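Local coordinates for protein Poly(A) ribonuclease pop2 (PDB 2P51) that removes poly(A) tails from mRNA as a metal-dependent 3'-exoribonuclease of the DEDD fold, the catalytic component of the CCR4-NOT complex, at residues M39-I42 / E43-V47; S28-L31 / Q32-N36; P184-E188 / Y189-Y193. All coordinates share one frame; numbering follows the deposited sequence. Where two conformers were deposited one is given.

Interaction 1. Residues M39-I42 / E43-V47; sequences MSLI and ERYPV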
ATOM      1  N   MET A  39       3.009 -12.264 -11.601  1.00 14.72           N
ATOM      2  CA  MET A  39       2.295 -13.542 -11.499  1.00 13.56           C
ATOM      3  C   MET A  39       3.230 -14.739 -11.537  1.00 13.88           C
ATOM      4  O   MET A  39       2.966 -15.748 -10.867  1.00 15.48           O
ATOM      5  CB  MET A  39       1.263 -13.644 -12.643  1.00 14.08           C
ATOM      6  CG  MET A  39       0.094 -12.725 -12.325  1.00 17.10           C
ATOM      7  SD  MET A  39      -1.041 -12.723 -13.712  1.00 23.74           S
ATOM      8  CE  MET A  39      -1.658 -14.380 -13.721  1.00 29.90           C
ATOM      9  N   SER A  40       4.303 -14.628 -12.314  1.00 12.80           N
ATOM     10  CA  SER A  40       5.240 -15.729 -12.413  1.00 12.96           C
ATOM     11  C   SER A  40       6.091 -15.913 -11.163  1.00 12.72           C
ATOM     12  O   SER A  40       6.702 -16.998 -11.042  1.00 15.04           O
ATOM     13  CB  SER A  40       6.148 -15.465 -13.625  1.00 13.59           C
ATOM     14  OG  SER A  40       7.217 -14.574 -13.342  1.00 14.72           O
ATOM     15  N   LEU A  41       6.151 -14.899 -10.291  1.00 14.75           N
ATOM     16  CA  LEU A  41       7.014 -14.932  -9.108  1.00 12.55           C
ATOM     17  C   LEU A  41       6.256 -15.176  -7.821  1.00 12.47           C
ATOM     18  O   LEU A  41       6.851 -15.586  -6.827  1.00 14.61           O
ATOM     19  CB  LEU A  41       7.765 -13.582  -8.975  1.00 13.89           C
ATOM     20  CG  LEU A  41       8.897 -13.391 -10.011  1.00 13.52           C
ATOM     21  CD1 LEU A  41       9.375 -11.973 -10.173  1.00 16.26           C
ATOM     22  CD2 LEU A  41      10.064 -14.301  -9.601  1.00 15.78           C
ATOM     23  N   ILE A  42       4.942 -14.906  -7.778  1.00 13.56           N
ATOM     24  CA  ILE A  42       4.241 -14.817  -6.477  1.00 13.45           C
ATOM     25  C   ILE A  42       4.254 -16.135  -5.722  1.00 14.85           C
ATOM     26  O   ILE A  42       4.261 -16.118  -4.484  1.00 16.03           O
ATOM     27  CB  ILE A  42       2.789 -14.298  -6.658  1.00 13.38           C
ATOM     28  CG1 ILE A  42       2.114 -14.013  -5.305  1.00 13.65           C
ATOM     29  CG2 ILE A  42       1.966 -15.264  -7.495  1.00 15.12           C
ATOM     30  CD1 ILE A  42       2.766 -12.857  -4.583  1.00 12.71           C
ATOM     31  N   GLU A  43       4.271 -17.268  -6.454  1.00 15.07           N
ATOM     32  CA  GLU A  43       4.225 -18.509  -5.649  1.00 16.91           C
ATOM     33  C   GLU A  43       5.509 -18.683  -4.848  1.00 14.97           C
ATOM     34  O   GLU A  43       5.479 -19.189  -3.713  1.00 19.21           O
ATOM     35  CB  GLU A  43       3.969 -19.715  -6.550  1.00 27.05           C
ATOM     36  CG  GLU A  43       4.025 -21.040  -5.805  1.00 38.77           C
ATOM     37  CD  GLU A  43       3.523 -22.191  -6.646  1.00 50.90           C
ATOM     38  OE1 GLU A  43       3.296 -21.973  -7.861  1.00 62.46           O
ATOM     39  OE2 GLU A  43       3.343 -23.301  -6.096  1.00 72.90           O
ATOM     40  N   ARG A  44       6.638 -18.276  -5.397  1.00 14.84           N
ATOM     41  CA  ARG A  44       7.942 -18.371  -4.757  1.00 14.73           C
ATOM     42  C   ARG A  44       8.198 -17.227  -3.781  1.00 13.75           C
ATOM     43  O   ARG A  44       9.032 -17.364  -2.876  1.00 14.61           O
ATOM     44  CB  ARG A  44       9.069 -18.374  -5.808  1.00 15.90           C
ATOM     45  CG  ARG A  44       9.229 -19.719  -6.521  1.00 18.57           C
ATOM     46  CD  ARG A  44      10.293 -19.560  -7.600  1.00 19.02           C
ATOM     47  NE  ARG A  44       9.661 -18.911  -8.755  1.00 20.69           N
ATOM     48  CZ  ARG A  44      10.320 -18.151  -9.594  1.00 22.00           C
ATOM     49  NH1 ARG A  44      11.617 -17.942  -9.361  1.00 25.69           N
ATOM     50  NH2 ARG A  44       9.726 -17.610 -10.640  1.00 24.07           N
ATOM     51  N   TYR A  45       7.532 -16.089  -3.981  1.00 13.32           N
ATOM     52  CA  TYR A  45       7.727 -14.888  -3.146  1.00 12.47           C
ATOM     53  C   TYR A  45       6.356 -14.367  -2.668  1.00 11.74           C
ATOM     54  O   TYR A  45       5.863 -13.351  -3.158  1.00 12.70           O
ATOM     55  CB  TYR A  45       8.468 -13.819  -3.956  1.00 12.94           C
ATOM     56  CG  TYR A  45       9.846 -14.254  -4.412  1.00 11.68           C
ATOM     57  CD1 TYR A  45      10.972 -14.066  -3.613  1.00 13.43           C
ATOM     58  CD2 TYR A  45       9.962 -14.875  -5.683  1.00 12.90           C
ATOM     59  CE1 TYR A  45      12.218 -14.497  -4.079  1.00 13.64           C
ATOM     60  CE2 TYR A  45      11.201 -15.284  -6.143  1.00 14.19           C
ATOM     61  CZ  TYR A  45      12.297 -15.077  -5.330  1.00 15.15           C
ATOM     62  OH  TYR A  45      13.524 -15.494  -5.793  1.00 17.36           O
ATOM     63  N   PRO A  46       5.722 -15.128  -1.767  1.00 12.61           N
ATOM     64  CA  PRO A  46       4.310 -14.917  -1.470  1.00 12.36           C
ATOM     65  C   PRO A  46       4.029 -13.895  -0.396  1.00 11.58           C
ATOM     66  O   PRO A  46       2.890 -13.838   0.114  1.00 15.00           O
ATOM     67  CB  PRO A  46       3.867 -16.324  -1.003  1.00 13.81           C
ATOM     68  CG  PRO A  46       5.093 -16.878  -0.322  1.00 14.46           C
ATOM     69  CD  PRO A  46       6.270 -16.343  -1.105  1.00 13.17           C
ATOM     70  N   VAL A  47       4.972 -13.071  -0.014  1.00 12.18           N
ATOM     71  CA  VAL A  47       4.815 -12.012   0.999  1.00 11.23           C
ATOM     72  C   VAL A  47       4.827 -10.678   0.222  1.00 12.17           C
ATOM     73  O   VAL A  47       5.843 -10.316  -0.363  1.00 13.75           O
ATOM     74  CB  VAL A  47       5.860 -12.057   2.108  1.00 11.91           C
ATOM     75  CG1 VAL A  47       5.621 -10.909   3.114  1.00 13.64           C
ATOM     76  CG2 VAL A  47       5.838 -13.393   2.830  1.00 12.95           C
TER
HETATM   77  O   HOH W   1       3.939 -17.840  -9.343  1.00 16.71           O
HETATM   78  O   HOH W   2       6.836 -18.897  -8.712  1.00 23.56           O
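Arg44 folds back over Leu41 to reach the carbonyl of Ser40, and most of the polar contacts of this turn serve carbonyls at the end of helix 31-41. Its NH2 donates to Ser40 O at 3.1 Å, standing above the carbonyl plane rather than on a lone pair. The bend at chi3 (-80°) turns the guanidinium back toward the helix. A water held by Arg44 NE in the guanidinium plane also donates to Ser40 O, so that oxygen has two donors; a second water bridges Met39 O and Glu43 N. Among the backbone bonds, Tyr45 N reaches Leu41 O at 3.0 Å, while Arg44 N to the same oxygen is weak. The Tyr45 ring also turns its edge to Leu41 O.

Apolar contact centres on Leu41 CD2, which lies over one face of the Arg44 guanidinium, 3.5 Å from NH2, and also meets Tyr45 CE2 at 3.8 Å.

Ile42 makes van der Waals contact with the backbone, its CD1 3.4 Å from Tyr45 O and close to Pro46 CA; an alanine here, lacking CD1, would probably leave a gap beside Tyr45 O and Pro46 and on the side of Leu156, which the isoleucine also touches.

The turn leads from helix 31-41 into strand 47-53: Pro46 pairs through its backbone with Thr163, at the start of strand 163-166, and Val47 with Ser93, at the end of strand 87-93.

Interaction 2. Residues S28-L31 / Q32-N36; sequences STNL and QQEMN
Asn30 meets Glu34, and Leu31 meets Met35, across the first turn of helix 31-41; Asn30 holds the N-cap position, although its side chain makes no capping bond. Gln32 comes first: its backbone N donates to a water that in turn donates to Ser28 O, tying the first turn to the loop before it. Gln33 extends its chain so that OE1, 2.6 Å from a second water, takes a hydrogen bond from it; the same water accepts from Asn30 ND2 and donates to Glu34 OE2. Glu34 N closes the turn on Asn30 O at 3.0 Å. With CG beside its own backbone N (chi1 -67°), Glu34 crosses the Asn30 amide, CG lying 3.7 Å from ND2 and the amide and carboxylate planes 53° apart. Met35 N bonds Leu31 O at 2.9 Å; its side chain runs alongside Leu31, CG to Leu31 CD1 being 3.9 Å, and both pack on Leu150 and Phe108.

Beyond the shared water, amide and carboxylate have partners of their own. Asn30 OD1 accepts from Trp27 N and its ND2 donates to Asp25 O, which would fix the amide's rotation. Glu34 is buried, yet OE1 takes the Trp106 indole N-H and OE2 pairs with Arg24, a setting likely to favour the ionised carboxylate.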
ATOM      1  N   SER A  28       0.867   2.605 -18.324  1.00 18.56           N
ATOM      2  CA  SER A  28      -0.153   1.865 -19.074  1.00 18.59           C
ATOM      3  C   SER A  28       0.500   0.997 -20.130  1.00 20.02           C
ATOM      4  O   SER A  28      -0.058  -0.032 -20.519  1.00 24.30           O
ATOM      5  CB  SER A  28      -1.129   2.871 -19.696  1.00 22.13           C
ATOM      6  OG  SER A  28      -0.473   3.660 -20.658  1.00 22.40           O
ATOM      7  N   THR A  29       1.684   1.372 -20.603  1.00 18.69           N
ATOM      8  CA  THR A  29       2.353   0.715 -21.731  1.00 20.34           C
ATOM      9  C   THR A  29       3.012  -0.627 -21.381  1.00 20.59           C
ATOM     10  O   THR A  29       3.255  -1.436 -22.266  1.00 23.38           O
ATOM     11  CB  THR A  29       3.418   1.648 -22.358  1.00 21.57           C
ATOM     12  OG1 THR A  29       4.238   2.176 -21.301  1.00 25.42           O
ATOM     13  CG2 THR A  29       2.789   2.858 -23.021  1.00 26.89           C
ATOM     14  N   ASN A  30       3.284  -0.854 -20.081  1.00 19.25           N
ATOM     15  CA  ASN A  30       3.921  -2.118 -19.725  1.00 16.40           C
ATOM     16  C   ASN A  30       3.165  -2.796 -18.564  1.00 14.74           C
ATOM     17  O   ASN A  30       3.700  -3.745 -17.974  1.00 16.25           O
ATOM     18  CB  ASN A  30       5.404  -1.910 -19.411  1.00 18.37           C
ATOM     19  CG  ASN A  30       5.597  -1.030 -18.194  1.00 16.43           C
ATOM     20  OD1 ASN A  30       4.707  -0.274 -17.795  1.00 19.30           O
ATOM     21  ND2 ASN A  30       6.783  -1.130 -17.587  1.00 17.32           N
ATOM     22  N   LEU A  31       1.942  -2.370 -18.345  1.00 15.46           N
ATOM     23  CA  LEU A  31       1.115  -2.997 -17.282  1.00 15.26           C
ATOM     24  C   LEU A  31       1.012  -4.496 -17.402  1.00 14.73           C
ATOM     25  O   LEU A  31       1.230  -5.249 -16.430  1.00 16.71           O
ATOM     26  CB  LEU A  31      -0.289  -2.379 -17.295  1.00 16.41           C
ATOM     27  CG  LEU A  31      -1.281  -3.028 -16.302  1.00 15.87           C
ATOM     28  CD1 LEU A  31      -0.829  -2.844 -14.861  1.00 16.09           C
ATOM     29  CD2 LEU A  31      -2.662  -2.439 -16.563  1.00 18.07           C
ATOM     30  N   GLN A  32       0.682  -4.936 -18.610  1.00 16.77           N
ATOM     31  CA  GLN A  32       0.437  -6.384 -18.718  1.00 16.34           C
ATOM     32  C   GLN A  32       1.702  -7.204 -18.520  1.00 17.10           C
ATOM     33  O   GLN A  32       1.741  -8.252 -17.857  1.00 17.39           O
ATOM     34  CB  GLN A  32      -0.215  -6.693 -20.080  1.00 22.39           C
ATOM     35  CG  GLN A  32      -0.546  -8.155 -20.218  1.00 30.21           C
ATOM     36  CD  GLN A  32      -1.877  -8.564 -19.627  1.00 48.24           C
ATOM     37  OE1 GLN A  32      -1.946  -8.959 -18.450  1.00 67.22           O
ATOM     38  NE2 GLN A  32      -2.924  -8.484 -20.445  1.00 72.48           N
ATOM     39  N   GLN A  33       2.814  -6.738 -19.097  1.00 17.43           N
ATOM     40  CA  GLN A  33       4.101  -7.427 -18.957  1.00 18.14           C
ATOM     41  C   GLN A  33       4.538  -7.535 -17.503  1.00 16.41           C
ATOM     42  O   GLN A  33       5.020  -8.533 -16.978  1.00 18.34           O
ATOM     43  CB  GLN A  33       5.121  -6.637 -19.803  1.00 24.76           C
ATOM     44  CG  GLN A  33       6.535  -7.094 -19.834  1.00 40.79           C
ATOM     45  CD  GLN A  33       7.456  -6.255 -20.718  1.00 51.54           C
ATOM     46  OE1 GLN A  33       7.865  -5.132 -20.389  1.00 61.75           O
ATOM     47  NE2 GLN A  33       7.782  -6.838 -21.873  1.00 73.77           N
ATOM     48  N   GLU A  34       4.368  -6.390 -16.803  1.00 15.65           N
ATOM     49  CA  GLU A  34       4.850  -6.390 -15.425  1.00 15.27           C
ATOM     50  C   GLU A  34       3.943  -7.257 -14.561  1.00 14.08           C
ATOM     51  O   GLU A  34       4.440  -7.968 -13.673  1.00 15.38           O
ATOM     52  CB  GLU A  34       4.962  -4.940 -14.918  1.00 17.34           C
ATOM     53  CG  GLU A  34       6.059  -4.172 -15.670  1.00 16.90           C
ATOM     54  CD  GLU A  34       7.439  -4.795 -15.495  1.00 18.40           C
ATOM     55  OE1 GLU A  34       7.813  -5.331 -14.396  1.00 16.80           O
ATOM     56  OE2 GLU A  34       8.183  -4.759 -16.502  1.00 25.90           O
ATOM     57  N   MET A  35       2.609  -7.191 -14.794  1.00 14.45           N
ATOM     58  CA  MET A  35       1.746  -8.104 -14.021  1.00 15.27           C
ATOM     59  C   MET A  35       2.095  -9.552 -14.336  1.00 14.95           C
ATOM     60  O   MET A  35       2.056 -10.394 -13.425  1.00 15.53           O
ATOM     61  CB  MET A  35       0.259  -7.826 -14.303  1.00 17.66           C
ATOM     62  CG  MET A  35      -0.211  -6.486 -13.723  1.00 19.05           C
ATOM     63  SD  MET A  35      -0.006  -6.405 -11.908  1.00 25.83           S
ATOM     64  CE  MET A  35      -0.924  -7.832 -11.471  1.00 23.62           C
ATOM     65  N   ASN A  36       2.448  -9.841 -15.578  1.00 14.73           N
ATOM     66  CA  ASN A  36       2.812 -11.223 -15.942  1.00 14.60           C
ATOM     67  C   ASN A  36       4.059 -11.620 -15.149  1.00 13.67           C
ATOM     68  O   ASN A  36       4.130 -12.758 -14.654  1.00 16.16           O
ATOM     69  CB  ASN A  36       3.068 -11.424 -17.442  1.00 17.22           C
ATOM     70  CG  ASN A  36       1.842 -11.398 -18.296  1.00 23.90           C
ATOM     71  OD1 ASN A  36       1.896 -11.258 -19.554  1.00 29.38           O
ATOM     72  ND2 ASN A  36       0.712 -11.556 -17.647  1.00 24.61           N
TER
HETATM   73  O   HOH W   3      -0.067  -3.168 -20.848  0.85 27.70           O
HETATM   74  O   HOH W   4       8.444  -3.367 -18.584  1.00 26.58           O

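Interaction 3. Residues P184-E188 / Y189-Y193; sequences PLPAE and YEEFY
Pro186 packs against Glu191 and Phe192 at the start of helix 189-199 of the DEDD nuclease fold, with Glu188 at the N-cap position, and the side chains on the two sides of the turn meet in three ways. Pro186 faces the first turn: its CB lies 3.6 Å from Glu191 CB, while Pro186 CG lies 3.8 Å from Phe192 CA. Leu185 and Phe192 lie side by side and point the same way, Leu185 CD2 coming to the edge of the ring 4.1 Å from CE1. With CG anti to the backbone N (chi1 168°), Phe192 sends its ring in beside Leu185, where both rest on Ala174 and Leu177 of helix 170-181 and on Tyr73.

Glu188 and Glu190 also run alongside one another, their carboxylate planes 42° apart. Glu190 OE1 comes 3.2 Å from Glu188 CB, and OE2 of Glu188 lies 3.5 Å from that same OE1 of Glu190. The salt bridge of Glu188 OE2 to Lys66 probably offsets this like-charge approach. The carbonyl of Glu188 closes the first turn: its O accepts weakly from Glu191 N and, at 3.2 Å, from Phe192 N.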
ATOM      1  N   PRO A 184     -18.210   3.239  -4.676  1.00 19.66           N
ATOM      2  CA  PRO A 184     -17.975   3.879  -3.378  1.00 19.99           C
ATOM      3  C   PRO A 184     -17.716   2.851  -2.290  1.00 19.17           C
ATOM      4  O   PRO A 184     -18.239   1.721  -2.314  1.00 22.03           O
ATOM      5  CB  PRO A 184     -19.296   4.579  -3.069  1.00 23.32           C
ATOM      6  CG  PRO A 184     -19.912   4.796  -4.426  1.00 25.62           C
ATOM      7  CD  PRO A 184     -19.476   3.660  -5.323  1.00 24.86           C
ATOM      8  N   LEU A 185     -16.899   3.200  -1.305  1.00 18.92           N
ATOM      9  CA  LEU A 185     -16.611   2.276  -0.202  1.00 19.16           C
ATOM     10  C   LEU A 185     -17.864   2.049   0.642  1.00 19.99           C
ATOM     11  O   LEU A 185     -18.834   2.851   0.668  1.00 21.15           O
ATOM     12  CB  LEU A 185     -15.456   2.818   0.651  1.00 18.84           C
ATOM     13  CG  LEU A 185     -14.099   2.930  -0.043  1.00 17.95           C
ATOM     14  CD1 LEU A 185     -13.195   3.873   0.747  1.00 19.41           C
ATOM     15  CD2 LEU A 185     -13.480   1.547  -0.196  1.00 17.84           C
ATOM     16  N   PRO A 186     -17.887   0.927   1.363  1.00 21.57           N
ATOM     17  CA  PRO A 186     -19.027   0.709   2.303  1.00 23.05           C
ATOM     18  C   PRO A 186     -19.201   1.862   3.289  1.00 22.06           C
ATOM     19  O   PRO A 186     -18.281   2.596   3.698  1.00 24.86           O
ATOM     20  CB  PRO A 186     -18.621  -0.602   2.985  1.00 22.27           C
ATOM     21  CG  PRO A 186     -17.730  -1.282   1.983  1.00 20.64           C
ATOM     22  CD  PRO A 186     -16.911  -0.176   1.352  1.00 21.05           C
ATOM     23  N   ALA A 187     -20.434   2.119   3.744  1.00 24.73           N
ATOM     24  CA  ALA A 187     -20.769   3.237   4.631  1.00 28.29           C
ATOM     25  C   ALA A 187     -20.223   3.063   6.044  1.00 26.63           C
ATOM     26  O   ALA A 187     -19.920   4.041   6.745  1.00 31.57           O
ATOM     27  CB  ALA A 187     -22.278   3.410   4.715  1.00 31.78           C
ATOM     28  N   GLU A 188     -20.103   1.821   6.494  1.00 26.96           N
ATOM     29  CA  GLU A 188     -19.651   1.506   7.847  1.00 31.94           C
ATOM     30  C   GLU A 188     -18.405   0.626   7.823  1.00 27.34           C
ATOM     31  O   GLU A 188     -18.262  -0.195   6.905  1.00 26.68           O
ATOM     32  CB  GLU A 188     -20.756   0.823   8.630  1.00 40.84           C
ATOM     33  CG  GLU A 188     -22.000   1.690   8.830  1.00 51.58           C
ATOM     34  CD  GLU A 188     -21.906   2.410  10.167  1.00 55.98           C
ATOM     35  OE1 GLU A 188     -21.541   3.607  10.177  1.00 69.52           O
ATOM     36  OE2 GLU A 188     -22.176   1.742  11.194  1.00 63.44           O
ATOM     37  N   TYR A 189     -17.542   0.821   8.824  1.00 24.98           N
ATOM     38  CA  TYR A 189     -16.261   0.125   8.862  1.00 24.38           C
ATOM     39  C   TYR A 189     -16.468  -1.384   8.898  1.00 23.07           C
ATOM     40  O   TYR A 189     -15.712  -2.109   8.269  1.00 22.08           O
ATOM     41  CB  TYR A 189     -15.373   0.520  10.059  1.00 29.96           C
ATOM     42  CG  TYR A 189     -14.034  -0.212  10.066  1.00 28.63           C
ATOM     43  CD1 TYR A 189     -13.058   0.065   9.120  1.00 28.15           C
ATOM     44  CD2 TYR A 189     -13.722  -1.202  10.999  1.00 35.24           C
ATOM     45  CE1 TYR A 189     -11.836  -0.606   9.120  1.00 33.46           C
ATOM     46  CE2 TYR A 189     -12.513  -1.889  11.027  1.00 35.44           C
ATOM     47  CZ  TYR A 189     -11.562  -1.580  10.070  1.00 36.22           C
ATOM     48  OH  TYR A 189     -10.346  -2.254  10.070  1.00 44.80           O
ATOM     49  N   GLU A 190     -17.464  -1.839   9.662  1.00 25.50           N
ATOM     50  CA  GLU A 190     -17.687  -3.287   9.783  1.00 24.21           C
ATOM     51  C   GLU A 190     -17.801  -3.945   8.405  1.00 23.40           C
ATOM     52  O   GLU A 190     -17.213  -5.016   8.206  1.00 21.07           O
ATOM     53  CB  GLU A 190     -18.956  -3.560  10.607  1.00 28.93           C
ATOM     54  CG  GLU A 190     -18.966  -3.005  12.005  1.00 36.00           C
ATOM     55  CD  GLU A 190     -19.145  -1.499  12.099  1.00 43.89           C
ATOM     56  OE1 GLU A 190     -19.737  -0.822  11.220  1.00 49.62           O
ATOM     57  OE2 GLU A 190     -18.626  -0.920  13.089  1.00 71.19           O
ATOM     58  N   GLU A 191     -18.506  -3.322   7.481  1.00 23.84           N
ATOM     59  CA  GLU A 191     -18.678  -3.841   6.134  1.00 21.69           C
ATOM     60  C   GLU A 191     -17.384  -3.733   5.324  1.00 19.74           C
ATOM     61  O   GLU A 191     -17.023  -4.619   4.549  1.00 20.73           O
ATOM     62  CB  GLU A 191     -19.790  -3.131   5.337  0.73 26.78           C
ATOM     63  CG  GLU A 191     -20.150  -3.795   4.016  0.73 30.42           C
ATOM     64  CD  GLU A 191     -21.297  -3.191   3.228  0.73 34.75           C
ATOM     65  OE1 GLU A 191     -22.152  -2.440   3.762  0.73 41.86           O
ATOM     66  OE2 GLU A 191     -21.405  -3.439   1.993  0.73 45.17           O
ATOM     67  N   PHE A 192     -16.683  -2.612   5.484  1.00 19.26           N
ATOM     68  CA  PHE A 192     -15.407  -2.457   4.802  1.00 17.57           C
ATOM     69  C   PHE A 192     -14.475  -3.565   5.239  1.00 17.84           C
ATOM     70  O   PHE A 192     -13.841  -4.201   4.380  1.00 17.32           O
ATOM     71  CB  PHE A 192     -14.850  -1.094   5.168  1.00 19.00           C
ATOM     72  CG  PHE A 192     -13.412  -0.852   4.793  1.00 17.72           C
ATOM     73  CD1 PHE A 192     -13.152  -0.452   3.484  1.00 20.26           C
ATOM     74  CD2 PHE A 192     -12.371  -0.993   5.685  1.00 18.87           C
ATOM     75  CE1 PHE A 192     -11.844  -0.207   3.085  1.00 19.65           C
ATOM     76  CE2 PHE A 192     -11.081  -0.776   5.264  1.00 17.83           C
ATOM     77  CZ  PHE A 192     -10.784  -0.388   3.971  1.00 18.45           C
ATOM     78  N   TYR A 193     -14.375  -3.785   6.564  1.00 17.37           N
ATOM     79  CA  TYR A 193     -13.473  -4.776   7.104  1.00 17.54           C
ATOM     80  C   TYR A 193     -13.813  -6.163   6.587  1.00 16.45           C
ATOM     81  O   TYR A 193     -12.927  -6.967   6.238  1.00 18.08           O
ATOM     82  CB  TYR A 193     -13.586  -4.733   8.634  1.00 18.90           C
ATOM     83  CG  TYR A 193     -12.585  -5.660   9.297  1.00 21.08           C
ATOM     84  CD1 TYR A 193     -11.221  -5.338   9.368  1.00 22.22           C
ATOM     85  CD2 TYR A 193     -13.040  -6.856   9.845  1.00 21.42           C
ATOM     86  CE1 TYR A 193     -10.332  -6.197   9.975  1.00 21.44           C
ATOM     87  CE2 TYR A 193     -12.136  -7.710  10.443  1.00 22.58           C
ATOM     88  CZ  TYR A 193     -10.803  -7.384  10.499  1.00 20.93           C
ATOM     89  OH  TYR A 193      -9.934  -8.257  11.124  1.00 23.93           O
TER
HETATM   90  O   HOH W   5     -21.992  -0.517   5.481  0.83 32.83           O

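Overall arrangement
Interactions 1 and 2 are the two ends of helix 31-41: interaction 2 starts it after strand 23-26, and interaction 1 ends it and leads into strand 47-53, which carries the metal ligands Asp51 and Glu53. Their centres are about 16 Å apart, and the segments adjoin in sequence without otherwise touching. Interaction 3 belongs to a different part of the chain, the start of helix 189-199, with its centre about 29 Å from that of interaction 1 and about 30 Å from that of interaction 2. Interactions 1 and 2 lie away from the metal site; interaction 3 is closer, the Phe192 side chain about 9 Å from that of the metal ligand Asp172 and about 13 Å from a bound magnesium ion.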